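Long-range contacts in protocadherin gamma-B3 (Homo sapiens, PDB 5K8R), which probably acts as a calcium-dependent cell-adhesion protein and may help establish and maintain specific neuronal connections in the brain: residues Y5-E10 / V91-I96; I96-P101 / D129-V134; N311-E316 / H342-G347; T391-D396 / S403-I408. All coordinates share one frame; numbering follows the deposited sequence.

Contact 1 (Y5-E10 / V91-I96). With CA (calcium ion), chain D; CA (calcium ion), chain C.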
loop_
_atom_site.group_PDB
_atom_site.type_symbol
_atom_site.label_atom_id
_atom_site.label_comp_id
_atom_site.label_asym_id
_atom_site.label_seq_id
_atom_site.Cartn_x
_atom_site.Cartn_y
_atom_site.Cartn_z
ATOM N N TYR A 5 30.617 19.880 -54.294
ATOM C CA TYR A 5 29.538 20.853 -54.297
ATOM C C TYR A 5 28.767 20.750 -52.982
ATOM O O TYR A 5 29.038 19.893 -52.139
ATOM C CB TYR A 5 28.621 20.639 -55.503
ATOM C CG TYR A 5 29.323 20.758 -56.836
ATOM C CD1 TYR A 5 29.591 22.002 -57.393
ATOM C CD2 TYR A 5 29.717 19.628 -57.540
ATOM C CE1 TYR A 5 30.233 22.117 -58.613
ATOM C CE2 TYR A 5 30.359 19.733 -58.761
ATOM C CZ TYR A 5 30.614 20.980 -59.292
ATOM O OH TYR A 5 31.253 21.089 -60.507
ATOM N N ALA A 6 27.792 21.638 -52.806
ATOM C CA ALA A 6 26.973 21.645 -51.598
ATOM C C ALA A 6 25.598 22.188 -51.949
ATOM O O ALA A 6 25.472 23.357 -52.325
ATOM C CB ALA A 6 27.620 22.482 -50.493
ATOM N N ILE A 7 24.575 21.347 -51.830
ATOM C CA ILE A 7 23.220 21.740 -52.210
ATOM C C ILE A 7 22.249 21.365 -51.097
ATOM O O ILE A 7 22.477 20.375 -50.386
ATOM C CB ILE A 7 22.801 21.091 -53.540
ATOM C CG1 ILE A 7 22.944 19.569 -53.461
ATOM C CG2 ILE A 7 23.623 21.647 -54.693
ATOM C CD1 ILE A 7 22.446 18.838 -54.692
ATOM N N PRO A 8 21.170 22.117 -50.901
ATOM C CA PRO A 8 20.148 21.692 -49.942
ATOM C C PRO A 8 19.393 20.476 -50.454
ATOM O O PRO A 8 19.350 20.191 -51.652
ATOM C CB PRO A 8 19.230 22.915 -49.835
ATOM C CG PRO A 8 19.404 23.616 -51.140
ATOM C CD PRO A 8 20.844 23.413 -51.517
ATOM N N GLU A 9 18.798 19.748 -49.515
ATOM C CA GLU A 9 18.025 18.567 -49.857
ATOM C C GLU A 9 16.669 18.963 -50.439
ATOM O O GLU A 9 16.253 20.125 -50.395
ATOM C CB GLU A 9 17.830 17.678 -48.629
ATOM C CG GLU A 9 17.211 18.404 -47.445
ATOM C CD GLU A 9 16.741 17.462 -46.353
ATOM O OE1 GLU A 9 16.379 16.309 -46.668
ATOM O OE2 GLU A 9 16.732 17.879 -45.175
ATOM N N GLU A 10 15.981 17.967 -51.002
ATOM C CA GLU A 10 14.604 18.106 -51.482
ATOM C C GLU A 10 14.478 19.137 -52.603
ATOM O O GLU A 10 13.447 19.799 -52.735
ATOM C CB GLU A 10 13.649 18.452 -50.335
ATOM C CG GLU A 10 13.713 17.498 -49.151
ATOM C CD GLU A 10 13.063 16.155 -49.434
ATOM O OE1 GLU A 10 12.436 16.001 -50.503
ATOM O OE2 GLU A 10 13.175 15.251 -48.578
ATOM N N VAL A 91 29.211 15.550 -53.198
ATOM C CA VAL A 91 28.135 16.528 -53.083
ATOM C C VAL A 91 27.621 16.488 -51.652
ATOM O O VAL A 91 27.053 15.478 -51.217
ATOM C CB VAL A 91 26.998 16.260 -54.079
ATOM C CG1 VAL A 91 25.924 17.331 -53.955
ATOM C CG2 VAL A 91 27.536 16.198 -55.499
ATOM N N LEU A 92 27.780 17.601 -50.942
ATOM C CA LEU A 92 27.294 17.720 -49.574
ATOM C C LEU A 92 25.805 18.059 -49.625
ATOM O O LEU A 92 25.392 18.974 -50.337
ATOM C CB LEU A 92 28.061 18.806 -48.820
ATOM C CG LEU A 92 27.604 19.088 -47.388
ATOM C CD1 LEU A 92 27.799 17.860 -46.510
ATOM C CD2 LEU A 92 28.344 20.286 -46.813
ATOM N N ILE A 93 25.004 17.313 -48.872
ATOM C CA ILE A 93 23.559 17.506 -48.839
ATOM C C ILE A 93 23.214 18.229 -47.544
ATOM O O ILE A 93 23.260 17.640 -46.458
ATOM C CB ILE A 93 22.808 16.174 -48.954
ATOM C CG1 ILE A 93 23.165 15.474 -50.267
ATOM C CG2 ILE A 93 21.308 16.395 -48.851
ATOM C CD1 ILE A 93 22.905 16.313 -51.499
ATOM N N GLN A 94 22.864 19.507 -47.658
ATOM C CA GLN A 94 22.506 20.301 -46.492
ATOM C C GLN A 94 21.116 19.926 -45.991
ATOM O O GLN A 94 20.246 19.500 -46.755
ATOM C CB GLN A 94 22.560 21.791 -46.831
ATOM C CG GLN A 94 23.914 22.259 -47.337
ATOM C CD GLN A 94 23.846 23.608 -48.028
ATOM O OE1 GLN A 94 22.770 24.064 -48.416
ATOM N NE2 GLN A 94 24.997 24.251 -48.184
ATOM N N ASP A 95 20.912 20.094 -44.688
ATOM C CA ASP A 95 19.654 19.739 -44.049
ATOM C C ASP A 95 18.717 20.939 -44.003
ATOM O O ASP A 95 19.136 22.060 -43.699
ATOM C CB ASP A 95 19.900 19.221 -42.630
ATOM C CG ASP A 95 18.618 18.817 -41.923
ATOM O OD1 ASP A 95 17.784 18.122 -42.541
ATOM O OD2 ASP A 95 18.442 19.200 -40.747
ATOM N N ILE A 96 17.444 20.694 -44.310
ATOM C CA ILE A 96 16.395 21.692 -44.158
ATOM C C ILE A 96 15.413 21.193 -43.107
ATOM O O ILE A 96 15.299 19.993 -42.845
ATOM C CB ILE A 96 15.670 21.993 -45.487
ATOM C CG1 ILE A 96 14.914 20.758 -45.981
ATOM C CG2 ILE A 96 16.661 22.473 -46.537
ATOM C CD1 ILE A 96 14.176 20.978 -47.290
HETATM CA CA CA D . 15.482 17.605 -43.044
HETATM CA CA CA C . 13.843 15.567 -46.051
#

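Contact 2 (I96-P101 / D129-V134). With CA (calcium ion), chain B; CA (calcium ion), chain D; CA (calcium ion), chain C.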
loop_
_atom_site.group_PDB
_atom_site.type_symbol
_atom_site.label_atom_id
_atom_site.label_comp_id
_atom_site.label_asym_id
_atom_site.label_seq_id
_atom_site.Cartn_x
_atom_site.Cartn_y
_atom_site.Cartn_z
ATOM N N ILE A 96 17.444 20.694 -44.310
ATOM C CA ILE A 96 16.395 21.692 -44.158
ATOM C C ILE A 96 15.413 21.193 -43.107
ATOM O O ILE A 96 15.299 19.993 -42.845
ATOM C CB ILE A 96 15.670 21.993 -45.487
ATOM C CG1 ILE A 96 14.914 20.758 -45.981
ATOM C CG2 ILE A 96 16.661 22.473 -46.537
ATOM C CD1 ILE A 96 14.176 20.978 -47.290
ATOM N N ASN A 97 14.697 22.136 -42.495
ATOM C CA ASN A 97 13.738 21.811 -41.439
ATOM C C ASN A 97 12.390 21.488 -42.077
ATOM O O ASN A 97 11.440 22.273 -42.046
ATOM C CB ASN A 97 13.629 22.955 -40.441
ATOM C CG ASN A 97 12.818 22.582 -39.217
ATOM O OD1 ASN A 97 12.839 21.434 -38.772
ATOM N ND2 ASN A 97 12.089 23.547 -38.674
ATOM N N ASP A 98 12.312 20.299 -42.671
ATOM C CA ASP A 98 11.093 19.830 -43.314
ATOM C C ASP A 98 10.420 18.701 -42.543
ATOM O O ASP A 98 9.534 18.031 -43.085
ATOM C CB ASP A 98 11.390 19.391 -44.749
ATOM C CG ASP A 98 12.441 18.302 -44.820
ATOM O OD1 ASP A 98 13.231 18.175 -43.863
ATOM O OD2 ASP A 98 12.476 17.577 -45.836
ATOM N N ASN A 99 10.815 18.476 -41.291
ATOM C CA ASN A 99 10.226 17.443 -40.456
ATOM C C ASN A 99 9.880 18.041 -39.095
ATOM O O ASN A 99 10.737 18.683 -38.466
ATOM C CB ASN A 99 11.180 16.256 -40.284
ATOM C CG ASN A 99 11.290 15.411 -41.535
ATOM O OD1 ASN A 99 12.354 15.323 -42.147
ATOM N ND2 ASN A 99 10.187 14.778 -41.919
ATOM N N PRO A 100 8.655 17.861 -38.615
ATOM C CA PRO A 100 8.299 18.368 -37.293
ATOM C C PRO A 100 8.737 17.399 -36.212
ATOM O O PRO A 100 8.962 16.210 -36.486
ATOM C CB PRO A 100 6.770 18.466 -37.363
ATOM C CG PRO A 100 6.393 17.343 -38.273
ATOM C CD PRO A 100 7.505 17.241 -39.296
ATOM N N PRO A 101 8.880 17.864 -34.974
ATOM C CA PRO A 101 9.110 16.934 -33.865
ATOM C C PRO A 101 7.890 16.056 -33.640
ATOM O O PRO A 101 6.792 16.327 -34.131
ATOM C CB PRO A 101 9.364 17.857 -32.668
ATOM C CG PRO A 101 8.698 19.144 -33.038
ATOM C CD PRO A 101 8.854 19.267 -34.526
ATOM N N ASP A 129 13.059 13.986 -33.600
ATOM C CA ASP A 129 13.082 14.780 -34.819
ATOM C C ASP A 129 14.108 14.196 -35.783
ATOM O O ASP A 129 15.306 14.165 -35.470
ATOM C CB ASP A 129 13.406 16.240 -34.496
ATOM C CG ASP A 129 13.019 17.191 -35.611
ATOM O OD1 ASP A 129 13.318 16.899 -36.788
ATOM O OD2 ASP A 129 12.411 18.238 -35.307
ATOM N N PRO A 130 13.685 13.721 -36.958
ATOM C CA PRO A 130 14.640 13.101 -37.891
ATOM C C PRO A 130 15.609 14.084 -38.525
ATOM O O PRO A 130 16.541 13.644 -39.211
ATOM C CB PRO A 130 13.732 12.457 -38.946
ATOM C CG PRO A 130 12.481 13.255 -38.899
ATOM C CD PRO A 130 12.304 13.682 -37.469
ATOM N N ASP A 131 15.428 15.387 -38.323
ATOM C CA ASP A 131 16.379 16.365 -38.824
ATOM C C ASP A 131 17.652 16.335 -37.977
ATOM O O ASP A 131 17.786 15.559 -37.026
ATOM C CB ASP A 131 15.755 17.759 -38.830
ATOM C CG ASP A 131 14.569 17.865 -39.772
ATOM O OD1 ASP A 131 14.561 17.160 -40.803
ATOM O OD2 ASP A 131 13.646 18.655 -39.482
ATOM N N VAL A 132 18.608 17.194 -38.331
ATOM C CA VAL A 132 19.879 17.292 -37.626
ATOM C C VAL A 132 20.198 18.763 -37.385
ATOM O O VAL A 132 19.557 19.661 -37.931
ATOM C CB VAL A 132 21.032 16.607 -38.389
ATOM C CG1 VAL A 132 20.846 15.097 -38.387
ATOM C CG2 VAL A 132 21.114 17.137 -39.810
ATOM N N GLY A 133 21.209 18.995 -36.551
ATOM C CA GLY A 133 21.606 20.359 -36.244
ATOM C C GLY A 133 20.537 21.083 -35.447
ATOM O O GLY A 133 19.879 20.508 -34.573
ATOM N N VAL A 134 20.359 22.370 -35.755
ATOM C CA VAL A 134 19.339 23.160 -35.076
ATOM C C VAL A 134 17.936 22.761 -35.510
ATOM O O VAL A 134 16.967 23.051 -34.799
ATOM C CB VAL A 134 19.570 24.664 -35.316
ATOM C CG1 VAL A 134 20.909 25.095 -34.740
ATOM C CG2 VAL A 134 19.496 24.985 -36.801
HETATM CA CA CA B . 12.659 19.490 -37.326
HETATM CA CA CA D . 15.482 17.605 -43.044
HETATM CA CA CA C . 13.843 15.567 -46.051
#

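Contact 3 (N311-E316 / H342-G347). With CA (calcium ion), chain E; CA (calcium ion), chain F; CA (calcium ion), chain G.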
loop_
_atom_site.group_PDB
_atom_site.type_symbol
_atom_site.label_atom_id
_atom_site.label_comp_id
_atom_site.label_asym_id
_atom_site.label_seq_id
_atom_site.Cartn_x
_atom_site.Cartn_y
_atom_site.Cartn_z
ATOM N N ASN A 311 -40.351 -5.064 35.291
ATOM C CA ASN A 311 -40.945 -5.763 36.430
ATOM C C ASN A 311 -40.967 -7.267 36.152
ATOM O O ASN A 311 -42.004 -7.876 35.880
ATOM C CB ASN A 311 -42.339 -5.219 36.719
ATOM C CG ASN A 311 -42.894 -5.711 38.041
ATOM O OD1 ASN A 311 -42.143 -6.086 38.940
ATOM N ND2 ASN A 311 -44.215 -5.708 38.164
ATOM N N ASP A 312 -39.779 -7.868 36.232
ATOM C CA ASP A 312 -39.604 -9.292 35.971
ATOM C C ASP A 312 -39.195 -10.067 37.220
ATOM O O ASP A 312 -38.635 -11.162 37.109
ATOM C CB ASP A 312 -38.581 -9.506 34.854
ATOM C CG ASP A 312 -37.183 -9.067 35.247
ATOM O OD1 ASP A 312 -37.053 -8.146 36.082
ATOM O OD2 ASP A 312 -36.212 -9.643 34.714
ATOM N N ASN A 313 -39.465 -9.524 38.406
ATOM C CA ASN A 313 -39.176 -10.198 39.667
ATOM C C ASN A 313 -40.391 -10.078 40.572
ATOM O O ASN A 313 -40.818 -8.965 40.896
ATOM C CB ASN A 313 -37.936 -9.606 40.345
ATOM C CG ASN A 313 -36.644 -10.039 39.680
ATOM O OD1 ASN A 313 -36.040 -11.039 40.068
ATOM N ND2 ASN A 313 -36.214 -9.287 38.673
ATOM N N ALA A 314 -40.943 -11.220 40.977
ATOM C CA ALA A 314 -42.116 -11.236 41.835
ATOM C C ALA A 314 -41.729 -10.950 43.285
ATOM O O ALA A 314 -40.619 -11.278 43.715
ATOM C CB ALA A 314 -42.819 -12.586 41.748
ATOM N N PRO A 315 -42.624 -10.328 44.054
ATOM C CA PRO A 315 -42.326 -10.074 45.469
ATOM C C PRO A 315 -42.147 -11.374 46.236
ATOM O O PRO A 315 -42.740 -12.405 45.908
ATOM C CB PRO A 315 -43.555 -9.300 45.959
ATOM C CG PRO A 315 -44.163 -8.725 44.722
ATOM C CD PRO A 315 -43.904 -9.730 43.643
ATOM N N GLU A 316 -41.298 -11.310 47.256
ATOM C CA GLU A 316 -40.998 -12.462 48.090
ATOM C C GLU A 316 -41.435 -12.223 49.528
ATOM O O GLU A 316 -41.285 -11.125 50.066
ATOM C CB GLU A 316 -39.503 -12.783 48.043
ATOM C CG GLU A 316 -39.107 -14.021 48.831
ATOM C CD GLU A 316 -37.628 -14.334 48.721
ATOM O OE1 GLU A 316 -37.064 -14.166 47.620
ATOM O OE2 GLU A 316 -37.029 -14.748 49.736
ATOM N N HIS A 342 -39.691 -8.597 50.193
ATOM C CA HIS A 342 -38.603 -8.015 49.436
ATOM C C HIS A 342 -38.782 -8.225 47.956
ATOM O O HIS A 342 -39.250 -9.254 47.539
ATOM C CB HIS A 342 -37.240 -8.468 49.929
ATOM C CG HIS A 342 -36.717 -9.687 49.264
ATOM N ND1 HIS A 342 -36.198 -9.670 47.993
ATOM C CD2 HIS A 342 -36.607 -10.959 49.700
ATOM C CE1 HIS A 342 -35.805 -10.884 47.667
ATOM N NE2 HIS A 342 -36.043 -11.687 48.686
ATOM N N ASP A 343 -38.410 -7.223 47.168
ATOM C CA ASP A 343 -38.537 -7.287 45.719
ATOM C C ASP A 343 -37.242 -6.790 45.096
ATOM O O ASP A 343 -36.737 -5.729 45.474
ATOM C CB ASP A 343 -39.727 -6.452 45.228
ATOM C CG ASP A 343 -40.145 -6.802 43.811
ATOM O OD1 ASP A 343 -41.354 -7.029 43.591
ATOM O OD2 ASP A 343 -39.273 -6.847 42.918
ATOM N N LEU A 344 -36.713 -7.551 44.136
ATOM C CA LEU A 344 -35.423 -7.226 43.544
ATOM C C LEU A 344 -35.492 -6.061 42.564
ATOM O O LEU A 344 -34.450 -5.484 42.235
ATOM C CB LEU A 344 -34.845 -8.455 42.838
ATOM C CG LEU A 344 -34.607 -9.696 43.699
ATOM C CD1 LEU A 344 -34.068 -10.837 42.851
ATOM C CD2 LEU A 344 -33.661 -9.388 44.850
ATOM N N ASP A 345 -36.683 -5.702 42.092
ATOM C CA ASP A 345 -36.816 -4.638 41.109
ATOM C C ASP A 345 -36.689 -3.270 41.782
ATOM O O ASP A 345 -36.574 -3.153 43.005
ATOM C CB ASP A 345 -38.141 -4.773 40.364
ATOM C CG ASP A 345 -38.240 -6.071 39.587
ATOM O OD1 ASP A 345 -37.192 -6.567 39.125
ATOM O OD2 ASP A 345 -39.364 -6.596 39.441
ATOM N N SER A 346 -36.707 -2.219 40.967
ATOM C CA SER A 346 -36.536 -0.855 41.439
ATOM C C SER A 346 -37.799 -0.044 41.177
ATOM O O SER A 346 -38.672 -0.444 40.402
ATOM C CB SER A 346 -35.333 -0.183 40.763
ATOM O OG SER A 346 -34.158 -0.957 40.932
ATOM N N GLY A 347 -37.884 1.109 41.838
ATOM C CA GLY A 347 -39.020 1.994 41.679
ATOM C C GLY A 347 -40.303 1.358 42.179
ATOM O O GLY A 347 -40.316 0.572 43.132
HETATM CA CA CA E . -41.234 -6.584 41.172
HETATM CA CA CA F . -36.046 -5.785 37.004
HETATM CA CA CA G . -34.205 -8.653 35.691
HETATM O O HOH W 1 -37.920 -10.062 44.002
HETATM O O HOH W 2 -33.109 -10.212 34.035
#

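Contact 4 (T391-D396 / S403-I408). With CA (calcium ion), chain E.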
loop_
_atom_site.group_PDB
_atom_site.type_symbol
_atom_site.label_atom_id
_atom_site.label_comp_id
_atom_site.label_asym_id
_atom_site.label_seq_id
_atom_site.Cartn_x
_atom_site.Cartn_y
_atom_site.Cartn_z
ATOM N N THR A 391 -52.921 -17.309 55.007
ATOM C CA THR A 391 -52.300 -17.052 53.712
ATOM C C THR A 391 -51.978 -15.567 53.602
ATOM O O THR A 391 -52.879 -14.725 53.682
ATOM C CB THR A 391 -53.213 -17.485 52.565
ATOM O OG1 THR A 391 -53.398 -18.905 52.607
ATOM C CG2 THR A 391 -52.603 -17.098 51.227
ATOM N N ILE A 392 -50.698 -15.254 53.419
ATOM C CA ILE A 392 -50.231 -13.884 53.245
ATOM C C ILE A 392 -49.917 -13.672 51.772
ATOM O O ILE A 392 -49.262 -14.512 51.141
ATOM C CB ILE A 392 -48.996 -13.603 54.118
ATOM C CG1 ILE A 392 -49.302 -13.896 55.588
ATOM C CG2 ILE A 392 -48.539 -12.165 53.945
ATOM C CD1 ILE A 392 -50.405 -13.039 56.166
ATOM N N THR A 393 -50.388 -12.555 51.218
ATOM C CA THR A 393 -50.177 -12.238 49.813
ATOM C C THR A 393 -49.396 -10.939 49.685
ATOM O O THR A 393 -49.584 -10.009 50.477
ATOM C CB THR A 393 -51.507 -12.120 49.057
ATOM O OG1 THR A 393 -52.327 -11.121 49.676
ATOM C CG2 THR A 393 -52.245 -13.450 49.064
ATOM N N ALA A 394 -48.515 -10.884 48.688
ATOM C CA ALA A 394 -47.723 -9.695 48.402
ATOM C C ALA A 394 -47.813 -9.387 46.916
ATOM O O ALA A 394 -47.669 -10.287 46.083
ATOM C CB ALA A 394 -46.260 -9.881 48.816
ATOM N N THR A 395 -48.051 -8.119 46.587
ATOM C CA THR A 395 -48.181 -7.690 45.201
ATOM C C THR A 395 -47.409 -6.396 45.008
ATOM O O THR A 395 -47.554 -5.465 45.806
ATOM C CB THR A 395 -49.652 -7.488 44.818
ATOM O OG1 THR A 395 -50.392 -8.682 45.102
ATOM C CG2 THR A 395 -49.781 -7.157 43.338
ATOM N N ASP A 396 -46.596 -6.334 43.956
ATOM C CA ASP A 396 -45.848 -5.121 43.670
ATOM C C ASP A 396 -46.729 -4.120 42.925
ATOM O O ASP A 396 -47.888 -4.390 42.596
ATOM C CB ASP A 396 -44.572 -5.443 42.891
ATOM C CG ASP A 396 -44.834 -6.245 41.626
ATOM O OD1 ASP A 396 -45.944 -6.157 41.063
ATOM O OD2 ASP A 396 -43.913 -6.966 41.187
ATOM N N SER A 403 -47.239 -10.855 41.823
ATOM C CA SER A 403 -47.646 -11.175 43.183
ATOM C C SER A 403 -47.138 -12.560 43.556
ATOM O O SER A 403 -46.658 -13.322 42.713
ATOM C CB SER A 403 -49.169 -11.101 43.336
ATOM O OG SER A 403 -49.812 -12.011 42.462
ATOM N N SER A 404 -47.254 -12.875 44.844
ATOM C CA SER A 404 -46.895 -14.184 45.367
ATOM C C SER A 404 -47.626 -14.392 46.685
ATOM O O SER A 404 -47.982 -13.428 47.372
ATOM C CB SER A 404 -45.380 -14.323 45.562
ATOM O OG SER A 404 -44.898 -13.387 46.509
ATOM N N SER A 405 -47.845 -15.659 47.029
ATOM C CA SER A 405 -48.554 -16.030 48.244
ATOM C C SER A 405 -47.713 -17.003 49.054
ATOM O O SER A 405 -46.895 -17.749 48.508
ATOM C CB SER A 405 -49.917 -16.668 47.934
ATOM O OG SER A 405 -50.750 -15.779 47.212
ATOM N N LYS A 406 -47.922 -16.988 50.368
ATOM C CA LYS A 406 -47.271 -17.940 51.258
ATOM C C LYS A 406 -48.198 -18.221 52.429
ATOM O O LYS A 406 -48.661 -17.290 53.094
ATOM C CB LYS A 406 -45.919 -17.412 51.749
ATOM C CG LYS A 406 -45.130 -18.407 52.581
ATOM C CD LYS A 406 -43.677 -17.984 52.723
ATOM C CE LYS A 406 -42.939 -18.101 51.399
ATOM N NZ LYS A 406 -42.869 -19.511 50.925
ATOM N N THR A 407 -48.467 -19.501 52.673
ATOM C CA THR A 407 -49.417 -19.932 53.690
ATOM C C THR A 407 -48.678 -20.634 54.821
ATOM O O THR A 407 -47.886 -21.551 54.577
ATOM C CB THR A 407 -50.471 -20.865 53.090
ATOM O OG1 THR A 407 -51.210 -20.167 52.080
ATOM C CG2 THR A 407 -51.430 -21.353 54.166
ATOM N N ILE A 408 -48.944 -20.205 56.051
ATOM C CA ILE A 408 -48.359 -20.801 57.245
ATOM C C ILE A 408 -49.486 -21.329 58.122
ATOM O O ILE A 408 -50.556 -20.715 58.215
ATOM C CB ILE A 408 -47.480 -19.789 58.014
ATOM C CG1 ILE A 408 -46.807 -20.455 59.218
ATOM C CG2 ILE A 408 -48.295 -18.575 58.447
ATOM C CD1 ILE A 408 -45.913 -19.526 60.008
HETATM CA CA CA E . -41.234 -6.584 41.172
#

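Contact 1 (Y5-E10 / V91-I96)
Tyr5 O and Leu92 N pair where strands 3-8 and 85-94 run parallel in the first cadherin repeat. Leu92 N gives a nearly straight bond to Tyr5 O (2.9 Å). Ile7 uses both of its backbone polar atoms across the pair. Its N donates to Leu92 O, and its O accepts from Gln94 N. Pro8 has no N-H to offer. Glu9 N then donates to Gln94 O (3.1 Å), a more bent bond.

The Glu9 side chain passes Gln94 O. Its CG lies between the backbone N and the carbonyl carbon (chi1 55°), and the extended chain beyond carries the carboxylate to the calcium ions and to Ile96 N. Glu9 OE2 takes Ile96 N on its anti lone pair (3.0 Å) and also binds a calcium ion (2.5 Å). That ion binds Asp95 OD1 and Ile96 O too, which explains why Glu9 OE2 and Asp95 OD1 can lie 2.8 Å apart. Glu9 OE1 and Glu10 OE2 hold a second calcium. Arg62, Arg59 and Asn135 are further polar partners of Glu9, Glu10 and Asp95.

Ile7 CG1 packs on Val91 CG1 and Ile93 CD1. This face looks into the beta sandwich, where Ile7 meets Val17 of strand 16-19 and Phe45 of strand 45-47. Strand 73-80 pairs with the other edge of strand 85-94.

Contact 2 (I96-P101 / D129-V134)
Asn97 and Asp131 set an amide nearly square to a carboxylate, their planes 76° apart. Asn97 OD1 and Asp131 OD2 come within 3.0 Å because both bind the same calcium. Asp131 OD1 binds a second calcium. Asp131 CG lies beside the backbone N (chi1 -64°), which turns its two oxygens to the two ions. The Asp129 carboxylate binds the first calcium through both oxygens. Its OD1 also accepts from Asp131 N (3.0 Å), closing an Asx turn, which with the calcium probably helps hold the group in place. Pro101 lies alongside, its CD 3.8 Å from Asp129 OD2.

Asn99 packs its side chain on Pro130, with CB of Asn99 3.6 Å from CG of Pro130. Its backbone O binds the first calcium (2.4 Å), and its N makes a weak hydrogen bond to Asp131 OD2. An alanine here would keep the backbone ligand but would probably open a gap over Pro130 CG. Asp98 binds two calcium ions, OD1 on one and OD2 on another.

The contact joins the first two cadherin repeats. Residues 96-101 follow strand 85-94 and lead to strand 107-113, while 129-134 lie between strands 121-123 and 138-142. Asn135 and Asp186 of strand 177-186 complete the first calcium site. Glu63 of helix 62-65 touches Asn99 and Pro130.

Contact 3 (N311-E316 / H342-G347)
Asn313 and Asp345 form a tight part of this contact. Asn313 grips the carboxylate twice. Its backbone N donates to the syn lone pair of Asp345 OD2 (3.1 Å). Its ND2 reaches Asp345 OD1 (2.9 Å) on the syn side, tilted 23° from the carboxylate plane, with CG lying beside the backbone N (chi1 -75°). Each Asp345 oxygen also binds a different calcium. The ion on OD2 is shared with Asn311 OD1, Asn313 O and both oxygens of Asp343. Asp343 OD2 in addition accepts from Asp345 N (2.9 Å), an Asx turn. An alanine in place of Asn313 would probably leave Asp345 OD1 without its side-chain donor and the carboxylate less firmly set.

Glu316 and His342 make a second close-packed end. They form an antiparallel hydrogen-bonded pair, and Glu316 CB lies over one face of the His342 ring. Glu41 of the second subunit packs on His342 and comes close to the like-charged Glu316.

Between these ends the contact is looser. A water accepts from Leu344 N (2.8 Å) and donates to Ala314 O, bridging the two loops. Leu344 is exposed and touches Asn313 OD1 with CD1.

Asp396 and Asn349 complete the calcium site on Asp345 OD2. The clustered carboxylates would probably repel one another without the metal, which is consistent with calcium stiffening the junction of cadherin repeats 3 and 4.

Contact 4 (T391-D396 / S403-I408)
Ile392 and Lys406, like Ala394 and Ser404, are hydrogen-bonded pairs in an antiparallel beta hairpin of strands 387-396 and 403-413, their short segments running 161° apart. Each pair is closed by two backbone bonds, as with Ile392 N to Lys406 O (2.9 Å) and Lys406 N to Ile392 O. The hairpin belongs to the fourth cadherin repeat.

Thr391, Thr393 and Thr395 share one face with Thr407, Ser405 and Ser403. Thr391 OG1 and Thr407 OG1 are hydrogen-bonded at 2.6 Å. In both residues OG1 lies beside the backbone N (chi1 -65° in Thr391), and the two hydroxyls meet where the side chains cross at a slant. Thr393 is turned differently. Its OG1 bonds to Gln355 O on strand 352-357, and its CG2 rests 3.3 Å from Ser405 OG. Thr395 OG1 lies 3.2 Å from Ser403 CB.

The other face carries Ile392 and Ala394 with Ser404 and Lys406. Ile392 packs on Cys354 and Leu356, and Ala394 on Ile317 of strand 316-321 in the facing sheet. Lys406 lays its side chain against Leu319 of that strand.

Near the loop between the strands, Asp396 OD1 accepts from Leu402 N, and Asp396 OD2 binds a calcium ion at 2.7 Å.

Overall arrangement
The contacts come in series along the chain, two toward each end of a long row of four cadherin repeats. Contacts 1 and 2 share Ile96 and two calcium ions, with centres about 14 Å apart. Contact 1 lies in repeat 1, and contact 2 joins the linker after strand 85-94 to a loop of repeat 2. Contacts 3 and 4 are about 13 Å apart by their centres and share one calcium. Contact 3 joins repeats 3 and 4, and contact 4 is a hairpin within repeat 4. The centres of contacts 2 and 3 are about 100 Å apart. Similar calcium junctions thus recur along the rod and probably keep it extended for adhesion.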